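Local coordinates for effector protein HopAB2 (Pseudomonas syringae, PDB 2FD4), which acts as a secreted virulence effector with a C-terminal E3 ubiquitin ligase domain, suppressing programmed cell death in susceptible plants and eliciting Pto- and Prf-dependent immunity in tomato, at residues H45-G50 with E100-R105; P9-F14 with K90-L95; T69-P74 with N112-A117. All blocks are in the same frame, centred on the assembly; numbering follows the deposited sequence.

Contact 1. Residues H45-G50 with E100-R105; sequences HCLFGG and EHPMTR
Leu47 and Phe48 meet Pro102 and Met103 in a small apolar contact at the surface, where the loop between strands 18-21 and 61-65 faces the loop that follows helix 88-97. No hydrogen bond crosses it. Leu47 does most of the touching, with its two methyl branches divided between neighbours: CD2 lies 3.7 Å from Pro102 CG, with Pro102 CB almost as near, while CD1 rests 3.9 Å from Met103 SD. The leucine CB points toward the other loop, and chi1 (-171°) sets CG beside the carbonyl carbon, the branches crossing both partners obliquely. Phe48 crosses the proline at about a right angle, with CZ 4.1 Å from Pro102 CB. This C-terminal E3 domain resembles RING and U-box ligases, in which two loops flanking one helix form the E2-docking surface; the arrangement is consistent with that role, since Phe48 and Pro102 are both inferred to bind the E2, as is Phe94 of the helix, which meets the Phe48 ring. A type I turn from Cys46 to Gly49 presents the aromatic residue, and the sulfur Cys46 SG accepts a hydrogen bond from Phe48 N at 3.3 Å, nearly straight at 166°. In the partner loop a salt bridge (Arg105 NE to Glu100 OE2, 3.0 Å) links Glu100 and Arg105 across the turn, though its hydrogen bonds are weak; Lys98 also pairs with the carboxylate.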
ATOM      1  N   HIS A  45       1.028 -10.572   7.045  1.00 51.88           N
ATOM      2  CA  HIS A  45      -0.411 -10.375   6.840  1.00 50.54           C
ATOM      3  C   HIS A  45      -0.669  -8.926   6.555  1.00 51.36           C
ATOM      4  O   HIS A  45       0.056  -8.047   7.021  1.00 51.11           O
ATOM      5  CB  HIS A  45      -1.239 -10.806   8.055  1.00 51.46           C
ATOM      6  CG  HIS A  45      -1.440 -12.277   8.130  1.00 50.84           C
ATOM      7  ND1 HIS A  45      -2.643 -12.868   8.479  1.00 48.50           N
ATOM      8  CD2 HIS A  45      -0.584 -13.288   7.858  1.00 51.99           C
ATOM      9  CE1 HIS A  45      -2.506 -14.178   8.424  1.00 50.31           C
ATOM     10  NE2 HIS A  45      -1.267 -14.459   8.057  1.00 49.09           N
ATOM     11  N   CYS A  46      -1.696  -8.680   5.759  1.00 49.38           N
ATOM     12  CA  CYS A  46      -2.066  -7.322   5.451  1.00 48.76           C
ATOM     13  C   CYS A  46      -2.582  -6.736   6.742  1.00 49.03           C
ATOM     14  O   CYS A  46      -3.091  -7.425   7.616  1.00 45.71           O
ATOM     15  CB  CYS A  46      -3.125  -7.332   4.340  1.00 48.93           C
ATOM     16  SG  CYS A  46      -3.995  -5.789   3.985  1.00 48.87           S
ATOM     17  N   LEU A  47      -2.434  -5.429   6.891  1.00 48.92           N
ATOM     18  CA  LEU A  47      -3.067  -4.739   7.993  1.00 47.92           C
ATOM     19  C   LEU A  47      -4.612  -4.991   8.098  1.00 46.92           C
ATOM     20  O   LEU A  47      -5.196  -4.966   9.178  1.00 45.93           O
ATOM     21  CB  LEU A  47      -2.725  -3.253   7.747  1.00 48.38           C
ATOM     22  CG  LEU A  47      -3.084  -2.285   8.847  1.00 50.39           C
ATOM     23  CD1 LEU A  47      -2.232  -2.555  10.070  1.00 51.50           C
ATOM     24  CD2 LEU A  47      -2.899  -0.902   8.324  1.00 51.02           C
ATOM     25  N   PHE A  48      -5.263  -5.272   6.959  1.00 45.41           N
ATOM     26  CA  PHE A  48      -6.721  -5.476   6.926  1.00 44.56           C
ATOM     27  C   PHE A  48      -7.041  -6.968   6.856  1.00 44.42           C
ATOM     28  O   PHE A  48      -8.200  -7.353   6.670  1.00 45.19           O
ATOM     29  CB  PHE A  48      -7.324  -4.743   5.719  1.00 45.66           C
ATOM     30  CG  PHE A  48      -7.058  -3.256   5.748  1.00 44.63           C
ATOM     31  CD1 PHE A  48      -7.847  -2.427   6.531  1.00 48.35           C
ATOM     32  CD2 PHE A  48      -6.028  -2.708   5.009  1.00 48.75           C
ATOM     33  CE1 PHE A  48      -7.595  -1.059   6.589  1.00 46.51           C
ATOM     34  CE2 PHE A  48      -5.781  -1.367   5.033  1.00 45.38           C
ATOM     35  CZ  PHE A  48      -6.524  -0.548   5.853  1.00 46.54           C
ATOM     36  N   GLY A  49      -6.024  -7.808   6.969  1.00 43.34           N
ATOM     37  CA  GLY A  49      -6.285  -9.255   7.164  1.00 42.75           C
ATOM     38  C   GLY A  49      -5.802 -10.115   6.020  1.00 42.42           C
ATOM     39  O   GLY A  49      -5.875  -9.729   4.836  1.00 41.71           O
ATOM     40  N   GLY A  50      -5.254 -11.274   6.355  1.00 42.81           N
ATOM     41  CA  GLY A  50      -4.864 -12.214   5.325  1.00 44.06           C
ATOM     42  C   GLY A  50      -3.423 -12.065   4.881  1.00 44.80           C
ATOM     43  O   GLY A  50      -2.818 -11.020   5.045  1.00 45.26           O
ATOM     44  N   GLU A 100      -8.116   8.745   6.353  1.00 46.68           N
ATOM     45  CA  GLU A 100      -7.171   8.896   7.443  1.00 48.62           C
ATOM     46  C   GLU A 100      -6.256   7.687   7.481  1.00 47.53           C
ATOM     47  O   GLU A 100      -6.634   6.555   7.147  1.00 47.30           O
ATOM     48  CB  GLU A 100      -7.874   9.184   8.738  1.00 49.07           C
ATOM     49  CG  GLU A 100      -8.265   8.008   9.526  1.00 52.53           C
ATOM     50  CD  GLU A 100      -9.062   8.374  10.764  1.00 54.52           C
ATOM     51  OE1 GLU A 100      -9.293   9.583  11.041  1.00 59.83           O
ATOM     52  OE2 GLU A 100      -9.445   7.433  11.504  1.00 64.07           O
ATOM     53  N   HIS A 101      -5.007   7.955   7.768  1.00 46.67           N
ATOM     54  CA  HIS A 101      -4.036   6.891   7.784  1.00 45.90           C
ATOM     55  C   HIS A 101      -4.511   5.827   8.823  1.00 44.17           C
ATOM     56  O   HIS A 101      -4.910   6.127   9.930  1.00 46.13           O
ATOM     57  CB  HIS A 101      -2.693   7.522   8.108  1.00 45.28           C
ATOM     58  CG  HIS A 101      -1.566   6.544   8.136  1.00 45.23           C
ATOM     59  ND1 HIS A 101      -0.415   6.690   7.391  1.00 46.73           N
ATOM     60  CD2 HIS A 101      -1.385   5.451   8.906  1.00 45.52           C
ATOM     61  CE1 HIS A 101       0.394   5.680   7.653  1.00 43.77           C
ATOM     62  NE2 HIS A 101      -0.160   4.926   8.591  1.00 48.98           N
ATOM     63  N   PRO A 102      -4.509   4.588   8.427  1.00 44.54           N
ATOM     64  CA  PRO A 102      -5.078   3.541   9.275  1.00 46.11           C
ATOM     65  C   PRO A 102      -4.351   3.346  10.612  1.00 46.32           C
ATOM     66  O   PRO A 102      -4.965   2.780  11.552  1.00 45.08           O
ATOM     67  CB  PRO A 102      -4.945   2.313   8.383  1.00 46.06           C
ATOM     68  CG  PRO A 102      -3.845   2.585   7.486  1.00 46.24           C
ATOM     69  CD  PRO A 102      -4.028   4.021   7.153  1.00 45.49           C
ATOM     70  N   MET A 103      -3.082   3.797  10.725  1.00 45.91           N
ATOM     71  CA  MET A 103      -2.385   3.790  12.029  1.00 47.98           C
ATOM     72  C   MET A 103      -2.175   5.138  12.729  1.00 46.93           C
ATOM     73  O   MET A 103      -2.254   5.178  13.923  1.00 45.74           O
ATOM     74  CB  MET A 103      -1.104   2.974  11.965  1.00 48.55           C
ATOM     75  CG  MET A 103      -1.474   1.463  11.714  1.00 53.25           C
ATOM     76  SD  MET A 103      -0.076   0.484  11.112  1.00 56.38           S
ATOM     77  CE  MET A 103       1.166   0.825  12.364  1.00 58.29           C
ATOM     78  N   THR A 104      -1.856   6.211  11.999  1.00 45.52           N
ATOM     79  CA  THR A 104      -1.546   7.513  12.630  1.00 46.02           C
ATOM     80  C   THR A 104      -2.777   8.388  12.673  1.00 46.22           C
ATOM     81  O   THR A 104      -2.819   9.392  13.428  1.00 45.32           O
ATOM     82  CB  THR A 104      -0.502   8.255  11.865  1.00 45.85           C
ATOM     83  OG1 THR A 104      -1.020   8.591  10.573  1.00 43.15           O
ATOM     84  CG2 THR A 104       0.730   7.388  11.697  1.00 46.60           C
ATOM     85  N   ARG A 105      -3.754   8.046  11.831  1.00 46.73           N
ATOM     86  CA  ARG A 105      -4.947   8.834  11.644  1.00 48.59           C
ATOM     87  C   ARG A 105      -4.742  10.223  11.049  1.00 48.30           C
ATOM     88  O   ARG A 105      -5.657  11.021  11.023  1.00 48.90           O
ATOM     89  CB  ARG A 105      -5.729   8.945  12.928  1.00 48.61           C
ATOM     90  CG  ARG A 105      -6.170   7.629  13.462  1.00 51.75           C
ATOM     91  CD  ARG A 105      -7.215   7.843  14.554  1.00 52.19           C
ATOM     92  NE  ARG A 105      -8.366   8.630  14.065  1.00 54.67           N
ATOM     93  CZ  ARG A 105      -9.333   9.136  14.833  1.00 55.56           C
ATOM     94  NH1 ARG A 105      -9.332   8.946  16.142  1.00 57.04           N
ATOM     95  NH2 ARG A 105     -10.314   9.843  14.285  1.00 57.07           N
TER

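Contact 2. Residues P9-F14 with K90-L95; sequences PIASQF and KLAQFL
Ile10 reaches across to Ala92 and Leu95 on helix 88-97, an example of how one branched residue can fill two positions along a helix surface. Its longer branch does the reaching: CG1 sits beside the backbone N (chi1 -63°) and the chain is then extended (chi2 172°), which carries CD1 to 3.7 Å from Leu95 CB and 3.8 Å from Leu95 CD1. The two side chains cross at about a right angle. The shorter branch, CG2, approaches the methyl of Ala92 at 4.1 Å. Ala11 CB meets that same methyl, also at 4.1 Å, so Ala92 is approached by two successive residues; its small size is consistent with the close backbone approach, the CA atoms of Ile10 and Ala92 being 5.7 Å apart. Nothing polar crosses; the polar bonds instead shape the loop. Gln13 NE2 donates to Pro9 O at 3.0 Å, almost straight and in the carbonyl plane, and also reaches Ala110 O, while Asp8 OD1 accepts from the backbone N of both Ile10 and Ala11, where a 3-10 segment begins. The helix segment lies in the region required for ligase and anti-cell-death activity. In the surrounding core, Ile10 and Leu91 both pack on Ile113 of helix 113-116, and Leu91 continues onto Ile62 and Leu64 of strand 61-65.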
ATOM      1  N   PRO A   9      -9.714   6.325  -7.350  1.00 47.70           N
ATOM      2  CA  PRO A   9      -8.795   7.484  -7.405  1.00 47.33           C
ATOM      3  C   PRO A   9      -7.468   7.284  -6.641  1.00 47.81           C
ATOM      4  O   PRO A   9      -6.467   7.984  -6.911  1.00 46.79           O
ATOM      5  CB  PRO A   9      -9.586   8.622  -6.774  1.00 48.94           C
ATOM      6  CG  PRO A   9     -10.941   8.094  -6.461  1.00 47.97           C
ATOM      7  CD  PRO A   9     -11.042   6.669  -6.808  1.00 47.75           C
ATOM      8  N   ILE A  10      -7.493   6.353  -5.687  1.00 47.80           N
ATOM      9  CA  ILE A  10      -6.314   5.982  -4.876  1.00 47.23           C
ATOM     10  C   ILE A  10      -5.667   4.738  -5.489  1.00 47.51           C
ATOM     11  O   ILE A  10      -4.504   4.797  -5.852  1.00 46.59           O
ATOM     12  CB  ILE A  10      -6.695   5.745  -3.401  1.00 47.50           C
ATOM     13  CG1 ILE A  10      -7.223   7.045  -2.808  1.00 46.26           C
ATOM     14  CG2 ILE A  10      -5.504   5.142  -2.586  1.00 47.83           C
ATOM     15  CD1 ILE A  10      -7.798   6.882  -1.453  1.00 47.71           C
ATOM     16  N   ALA A  11      -6.410   3.642  -5.661  1.00 48.23           N
ATOM     17  CA  ALA A  11      -5.744   2.416  -6.140  1.00 48.73           C
ATOM     18  C   ALA A  11      -5.164   2.562  -7.580  1.00 49.43           C
ATOM     19  O   ALA A  11      -4.197   1.834  -7.969  1.00 47.85           O
ATOM     20  CB  ALA A  11      -6.665   1.213  -6.065  1.00 49.71           C
ATOM     21  N   SER A  12      -5.752   3.448  -8.390  1.00 48.53           N
ATOM     22  CA  SER A  12      -5.232   3.717  -9.736  1.00 47.94           C
ATOM     23  C   SER A  12      -3.804   4.359  -9.718  1.00 47.26           C
ATOM     24  O   SER A  12      -3.123   4.401 -10.730  1.00 46.85           O
ATOM     25  CB  SER A  12      -6.181   4.569 -10.557  1.00 49.18           C
ATOM     26  OG  SER A  12      -6.157   5.922 -10.098  1.00 47.86           O
ATOM     27  N   GLN A  13      -3.341   4.811  -8.561  1.00 46.89           N
ATOM     28  CA  GLN A  13      -1.955   5.330  -8.446  1.00 47.75           C
ATOM     29  C   GLN A  13      -0.866   4.281  -8.212  1.00 47.23           C
ATOM     30  O   GLN A  13       0.334   4.583  -8.215  1.00 47.15           O
ATOM     31  CB  GLN A  13      -1.904   6.364  -7.335  1.00 48.55           C
ATOM     32  CG  GLN A  13      -2.647   7.599  -7.697  1.00 48.84           C
ATOM     33  CD  GLN A  13      -2.577   8.659  -6.638  1.00 47.89           C
ATOM     34  OE1 GLN A  13      -1.488   9.149  -6.319  1.00 48.82           O
ATOM     35  NE2 GLN A  13      -3.731   9.036  -6.082  1.00 44.45           N
ATOM     36  N   PHE A  14      -1.271   3.037  -8.020  1.00 47.21           N
ATOM     37  CA  PHE A  14      -0.360   1.941  -7.702  1.00 46.57           C
ATOM     38  C   PHE A  14       0.832   1.918  -8.612  1.00 45.98           C
ATOM     39  O   PHE A  14       1.946   1.875  -8.141  1.00 45.19           O
ATOM     40  CB  PHE A  14      -1.113   0.635  -7.761  1.00 47.09           C
ATOM     41  CG  PHE A  14      -0.305  -0.568  -7.399  1.00 46.77           C
ATOM     42  CD1 PHE A  14       0.228  -0.697  -6.113  1.00 47.02           C
ATOM     43  CD2 PHE A  14      -0.105  -1.592  -8.309  1.00 48.24           C
ATOM     44  CE1 PHE A  14       0.932  -1.754  -5.751  1.00 46.97           C
ATOM     45  CE2 PHE A  14       0.583  -2.692  -7.949  1.00 48.89           C
ATOM     46  CZ  PHE A  14       1.098  -2.810  -6.656  1.00 49.13           C
ATOM     47  N   LYS A  90      -7.467  -2.851  -0.510  1.00 47.05           N
ATOM     48  CA  LYS A  90      -8.157  -2.798   0.771  1.00 46.92           C
ATOM     49  C   LYS A  90      -7.988  -1.443   1.415  1.00 46.10           C
ATOM     50  O   LYS A  90      -8.933  -0.908   1.949  1.00 47.28           O
ATOM     51  CB  LYS A  90      -7.649  -3.854   1.760  1.00 47.27           C
ATOM     52  CG  LYS A  90      -7.804  -5.291   1.307  1.00 48.28           C
ATOM     53  CD  LYS A  90      -9.235  -5.646   0.994  1.00 50.16           C
ATOM     54  CE  LYS A  90      -9.376  -7.094   0.620  1.00 51.98           C
ATOM     55  NZ  LYS A  90      -9.059  -8.069   1.723  1.00 54.73           N
ATOM     56  N   LEU A  91      -6.778  -0.864   1.284  1.00 45.88           N
ATOM     57  CA  LEU A  91      -6.505   0.484   1.769  1.00 46.56           C
ATOM     58  C   LEU A  91      -7.398   1.524   1.120  1.00 45.75           C
ATOM     59  O   LEU A  91      -7.982   2.345   1.834  1.00 44.36           O
ATOM     60  CB  LEU A  91      -5.044   0.890   1.548  1.00 46.54           C
ATOM     61  CG  LEU A  91      -4.738   2.306   2.042  1.00 46.30           C
ATOM     62  CD1 LEU A  91      -4.989   2.496   3.553  1.00 48.15           C
ATOM     63  CD2 LEU A  91      -3.297   2.684   1.606  1.00 48.42           C
ATOM     64  N   ALA A  92      -7.516   1.486  -0.207  1.00 44.16           N
ATOM     65  CA  ALA A  92      -8.384   2.417  -0.936  1.00 45.60           C
ATOM     66  C   ALA A  92      -9.855   2.364  -0.505  1.00 45.83           C
ATOM     67  O   ALA A  92     -10.544   3.402  -0.406  1.00 46.81           O
ATOM     68  CB  ALA A  92      -8.274   2.134  -2.414  1.00 46.03           C
ATOM     69  N   GLN A  93     -10.365   1.159  -0.301  1.00 45.88           N
ATOM     70  CA  GLN A  93     -11.730   0.949   0.214  1.00 45.78           C
ATOM     71  C   GLN A  93     -11.904   1.552   1.594  1.00 45.34           C
ATOM     72  O   GLN A  93     -12.963   2.155   1.893  1.00 43.41           O
ATOM     73  CB  GLN A  93     -12.020  -0.553   0.235  1.00 45.60           C
ATOM     74  CG  GLN A  93     -13.372  -1.020   0.714  1.00 47.62           C
ATOM     75  CD  GLN A  93     -13.492  -2.551   0.679  1.00 48.81           C
ATOM     76  OE1 GLN A  93     -12.835  -3.200  -0.131  1.00 54.87           O
ATOM     77  NE2 GLN A  93     -14.314  -3.124   1.569  1.00 52.33           N
ATOM     78  N   PHE A  94     -10.913   1.317   2.453  1.00 45.22           N
ATOM     79  CA  PHE A  94     -10.912   1.937   3.768  1.00 45.83           C
ATOM     80  C   PHE A  94     -10.910   3.458   3.669  1.00 45.34           C
ATOM     81  O   PHE A  94     -11.746   4.152   4.293  1.00 44.81           O
ATOM     82  CB  PHE A  94      -9.747   1.390   4.602  1.00 45.55           C
ATOM     83  CG  PHE A  94      -9.574   2.071   5.917  1.00 46.11           C
ATOM     84  CD1 PHE A  94     -10.309   1.648   7.042  1.00 48.54           C
ATOM     85  CD2 PHE A  94      -8.679   3.134   6.049  1.00 46.32           C
ATOM     86  CE1 PHE A  94     -10.132   2.310   8.279  1.00 48.63           C
ATOM     87  CE2 PHE A  94      -8.516   3.797   7.264  1.00 47.91           C
ATOM     88  CZ  PHE A  94      -9.244   3.383   8.364  1.00 47.73           C
ATOM     89  N   LEU A  95     -10.025   4.005   2.858  1.00 45.39           N
ATOM     90  CA  LEU A  95      -9.866   5.469   2.792  1.00 45.92           C
ATOM     91  C   LEU A  95     -11.021   6.194   2.138  1.00 45.27           C
ATOM     92  O   LEU A  95     -11.277   7.396   2.447  1.00 46.42           O
ATOM     93  CB  LEU A  95      -8.580   5.775   1.997  1.00 48.18           C
ATOM     94  CG  LEU A  95      -7.274   5.413   2.696  1.00 47.44           C
ATOM     95  CD1 LEU A  95      -6.067   5.764   1.781  1.00 46.57           C
ATOM     96  CD2 LEU A  95      -7.122   6.083   4.025  1.00 48.11           C
TER

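Contact 3. Residues T69-P74 with N112-A117; sequences TDTSQP and NIAKYA
Thr69 and Lys115 are joined backbone to backbone, and this is the close part of a contact that opens into solvent on its other side. Thr69 N donates to Lys115 O at 3.0 Å with an angle of 160°, the donor tilted 21° from the carbonyl plane. The carbonyl of Thr69 turns back on the same residue: Lys115 CA makes a CA-H...O contact with Thr69 O at 3.4 Å, and Lys115 CB lies 3.6 Å from that oxygen. Next to this, Thr71 places its methyl CG2 against Ala114 CB at 3.6 Å, with Ala114 O almost as near. The loose side is the far end of the lysine chain, beyond CG. CG stands beside the backbone N (chi1 -60°) and the rest is extended, taking the ammonium away from the loop; Thr71 and Lys115 both stay exposed despite touching. The short helix 113-116 leads directly into strand 117-121, and the backbone of Tyr116 bonds to Ala65, so the contact sits at the start of strand 117-121, next to strand 61-65. Arg18 of strand 18-21 bridges the two segments, its NH2 bonding Ala114 O and its NH1 bonding Gln73 O. The chemistry implies a loop held by a main-chain bond, with a small methyl contact beside it and an arginine spanning carbonyls of both segments.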
ATOM      1  N   THR A  69       7.086  11.546   2.584  1.00 46.21           N
ATOM      2  CA  THR A  69       8.191  12.274   1.995  1.00 47.55           C
ATOM      3  C   THR A  69       7.918  12.484   0.540  1.00 48.09           C
ATOM      4  O   THR A  69       7.190  11.696  -0.092  1.00 46.20           O
ATOM      5  CB  THR A  69       9.553  11.565   2.131  1.00 47.97           C
ATOM      6  OG1 THR A  69      10.552  12.300   1.392  1.00 55.19           O
ATOM      7  CG2 THR A  69       9.501  10.143   1.628  1.00 47.51           C
ATOM      8  N   ASP A  70       8.521  13.552   0.027  1.00 49.22           N
ATOM      9  CA  ASP A  70       8.254  13.988  -1.329  1.00 51.59           C
ATOM     10  C   ASP A  70       8.369  12.778  -2.214  1.00 52.52           C
ATOM     11  O   ASP A  70       9.231  11.807  -1.969  1.00 51.83           O
ATOM     12  CB  ASP A  70       9.168  15.158  -1.778  1.00 51.85           C
ATOM     13  CG  ASP A  70      10.516  14.680  -2.381  1.00 54.32           C
ATOM     14  OD1 ASP A  70      11.060  13.667  -1.781  1.00 58.84           O
ATOM     15  OD2 ASP A  70      11.048  15.334  -3.424  1.00 53.12           O
ATOM     16  N   THR A  71       7.418  12.847  -3.234  1.00 55.03           N
ATOM     17  CA  THR A  71       7.391  11.899  -4.304  1.00 56.01           C
ATOM     18  C   THR A  71       8.737  11.893  -5.048  1.00 56.82           C
ATOM     19  O   THR A  71       9.077  12.767  -5.862  1.00 58.75           O
ATOM     20  CB  THR A  71       6.199  12.165  -5.220  1.00 57.30           C
ATOM     21  OG1 THR A  71       5.774  13.542  -5.082  1.00 58.76           O
ATOM     22  CG2 THR A  71       5.083  11.264  -4.833  1.00 56.88           C
ATOM     23  N   SER A  72       9.516  10.951  -4.554  1.00 57.12           N
ATOM     24  CA  SER A  72      10.795  10.456  -5.021  1.00 55.72           C
ATOM     25  C   SER A  72      12.056  11.182  -4.522  1.00 54.04           C
ATOM     26  O   SER A  72      12.844  11.763  -5.239  1.00 53.57           O
ATOM     27  CB  SER A  72      10.777  10.045  -6.463  1.00 57.20           C
ATOM     28  OG  SER A  72      11.417   8.772  -6.573  1.00 59.92           O
ATOM     29  N   GLN A  73      12.150  11.134  -3.205  1.00 51.95           N
ATOM     30  CA  GLN A  73      13.286  10.582  -2.493  1.00 50.21           C
ATOM     31  C   GLN A  73      12.934   9.095  -2.377  1.00 49.19           C
ATOM     32  O   GLN A  73      11.761   8.747  -2.001  1.00 47.66           O
ATOM     33  CB  GLN A  73      13.346  11.119  -1.053  1.00 50.43           C
ATOM     34  CG  GLN A  73      13.603  12.586  -0.925  1.00 51.07           C
ATOM     35  CD  GLN A  73      15.076  12.938  -1.054  1.00 51.10           C
ATOM     36  OE1 GLN A  73      15.966  12.083  -0.892  1.00 51.22           O
ATOM     37  NE2 GLN A  73      15.343  14.211  -1.339  1.00 53.32           N
ATOM     38  N   PRO A  74      13.881   8.181  -2.658  1.00 47.74           N
ATOM     39  CA  PRO A  74      13.569   6.779  -2.257  1.00 48.43           C
ATOM     40  C   PRO A  74      13.346   6.491  -0.733  1.00 48.37           C
ATOM     41  O   PRO A  74      13.745   7.297   0.130  1.00 46.49           O
ATOM     42  CB  PRO A  74      14.764   5.975  -2.793  1.00 48.72           C
ATOM     43  CG  PRO A  74      15.358   6.820  -3.853  1.00 48.76           C
ATOM     44  CD  PRO A  74      15.162   8.258  -3.399  1.00 49.62           C
ATOM     45  N   ASN A 112      -2.395  12.731  -1.421  1.00 46.82           N
ATOM     46  CA  ASN A 112      -1.063  12.511  -0.840  1.00 47.42           C
ATOM     47  C   ASN A 112      -0.612  11.040  -0.708  1.00 47.36           C
ATOM     48  O   ASN A 112       0.454  10.754  -0.165  1.00 46.20           O
ATOM     49  CB  ASN A 112      -0.967  13.196   0.533  1.00 47.54           C
ATOM     50  CG  ASN A 112      -1.826  12.517   1.621  1.00 48.98           C
ATOM     51  OD1 ASN A 112      -2.685  11.673   1.342  1.00 49.52           O
ATOM     52  ND2 ASN A 112      -1.582  12.907   2.883  1.00 49.16           N
ATOM     53  N   ILE A 113      -1.376  10.077  -1.240  1.00 47.76           N
ATOM     54  CA  ILE A 113      -1.029   8.656  -0.986  1.00 46.58           C
ATOM     55  C   ILE A 113       0.390   8.323  -1.505  1.00 47.18           C
ATOM     56  O   ILE A 113       1.134   7.537  -0.899  1.00 46.58           O
ATOM     57  CB  ILE A 113      -2.101   7.712  -1.618  1.00 47.52           C
ATOM     58  CG1 ILE A 113      -1.779   6.252  -1.317  1.00 48.06           C
ATOM     59  CG2 ILE A 113      -2.210   7.932  -3.087  1.00 45.46           C
ATOM     60  CD1 ILE A 113      -1.802   5.908   0.119  1.00 50.07           C
ATOM     61  N   ALA A 114       0.805   8.973  -2.583  1.00 46.42           N
ATOM     62  CA  ALA A 114       2.083   8.611  -3.214  1.00 47.15           C
ATOM     63  C   ALA A 114       3.279   9.047  -2.345  1.00 46.87           C
ATOM     64  O   ALA A 114       4.369   8.522  -2.511  1.00 47.86           O
ATOM     65  CB  ALA A 114       2.194   9.205  -4.553  1.00 48.00           C
ATOM     66  N   LYS A 115       3.023   9.948  -1.404  1.00 47.12           N
ATOM     67  CA  LYS A 115       4.035  10.404  -0.428  1.00 46.90           C
ATOM     68  C   LYS A 115       4.198   9.384   0.703  1.00 46.30           C
ATOM     69  O   LYS A 115       5.223   9.423   1.464  1.00 47.43           O
ATOM     70  CB  LYS A 115       3.623  11.754   0.157  1.00 46.62           C
ATOM     71  CG  LYS A 115       3.478  12.869  -0.855  1.00 47.62           C
ATOM     72  CD  LYS A 115       3.098  14.190  -0.194  1.00 49.41           C
ATOM     73  CE  LYS A 115       2.444  15.156  -1.233  1.00 51.10           C
ATOM     74  NZ  LYS A 115       2.001  16.461  -0.612  1.00 54.39           N
ATOM     75  N   TYR A 116       3.230   8.473   0.819  1.00 46.62           N
ATOM     76  CA  TYR A 116       3.281   7.498   1.861  1.00 46.64           C
ATOM     77  C   TYR A 116       3.459   6.094   1.374  1.00 45.68           C
ATOM     78  O   TYR A 116       3.942   5.302   2.154  1.00 44.99           O
ATOM     79  CB  TYR A 116       1.981   7.516   2.694  1.00 46.96           C
ATOM     80  CG  TYR A 116       1.767   8.694   3.607  1.00 45.50           C
ATOM     81  CD1 TYR A 116       2.033   8.586   4.961  1.00 46.91           C
ATOM     82  CD2 TYR A 116       1.158   9.853   3.162  1.00 46.20           C
ATOM     83  CE1 TYR A 116       1.804   9.588   5.803  1.00 46.88           C
ATOM     84  CE2 TYR A 116       0.888  10.893   4.033  1.00 48.99           C
ATOM     85  CZ  TYR A 116       1.230  10.732   5.365  1.00 51.12           C
ATOM     86  OH  TYR A 116       1.002  11.701   6.290  1.00 51.50           O
ATOM     87  N   ALA A 117       2.980   5.757   0.165  1.00 46.34           N
ATOM     88  CA  ALA A 117       2.888   4.347  -0.283  1.00 44.47           C
ATOM     89  C   ALA A 117       4.022   3.981  -1.250  1.00 45.61           C
ATOM     90  O   ALA A 117       4.400   4.787  -2.111  1.00 43.74           O
ATOM     91  CB  ALA A 117       1.548   4.055  -0.913  1.00 45.85           C
TER

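Contact 2 is the buried member of the set, whereas contacts 1 and 3 lie at the surface. Contacts 1 and 2 meet around helix 88-97: Phe48 of the first touches Lys90 and Phe94, so the buried packing on this helix adjoins the inferred E2-binding side. Contact 3 lies away from those sites and joins contact 2 through Ile113, which packs against Ile10 and Leu91; it meets contact 1 through His101 and Tyr116. The chemistry follows position. Contacts 1 and 2 are apolar across their segments, one partly open to solvent and one enclosed, while contact 3 relies on a main-chain hydrogen bond beside the sheet.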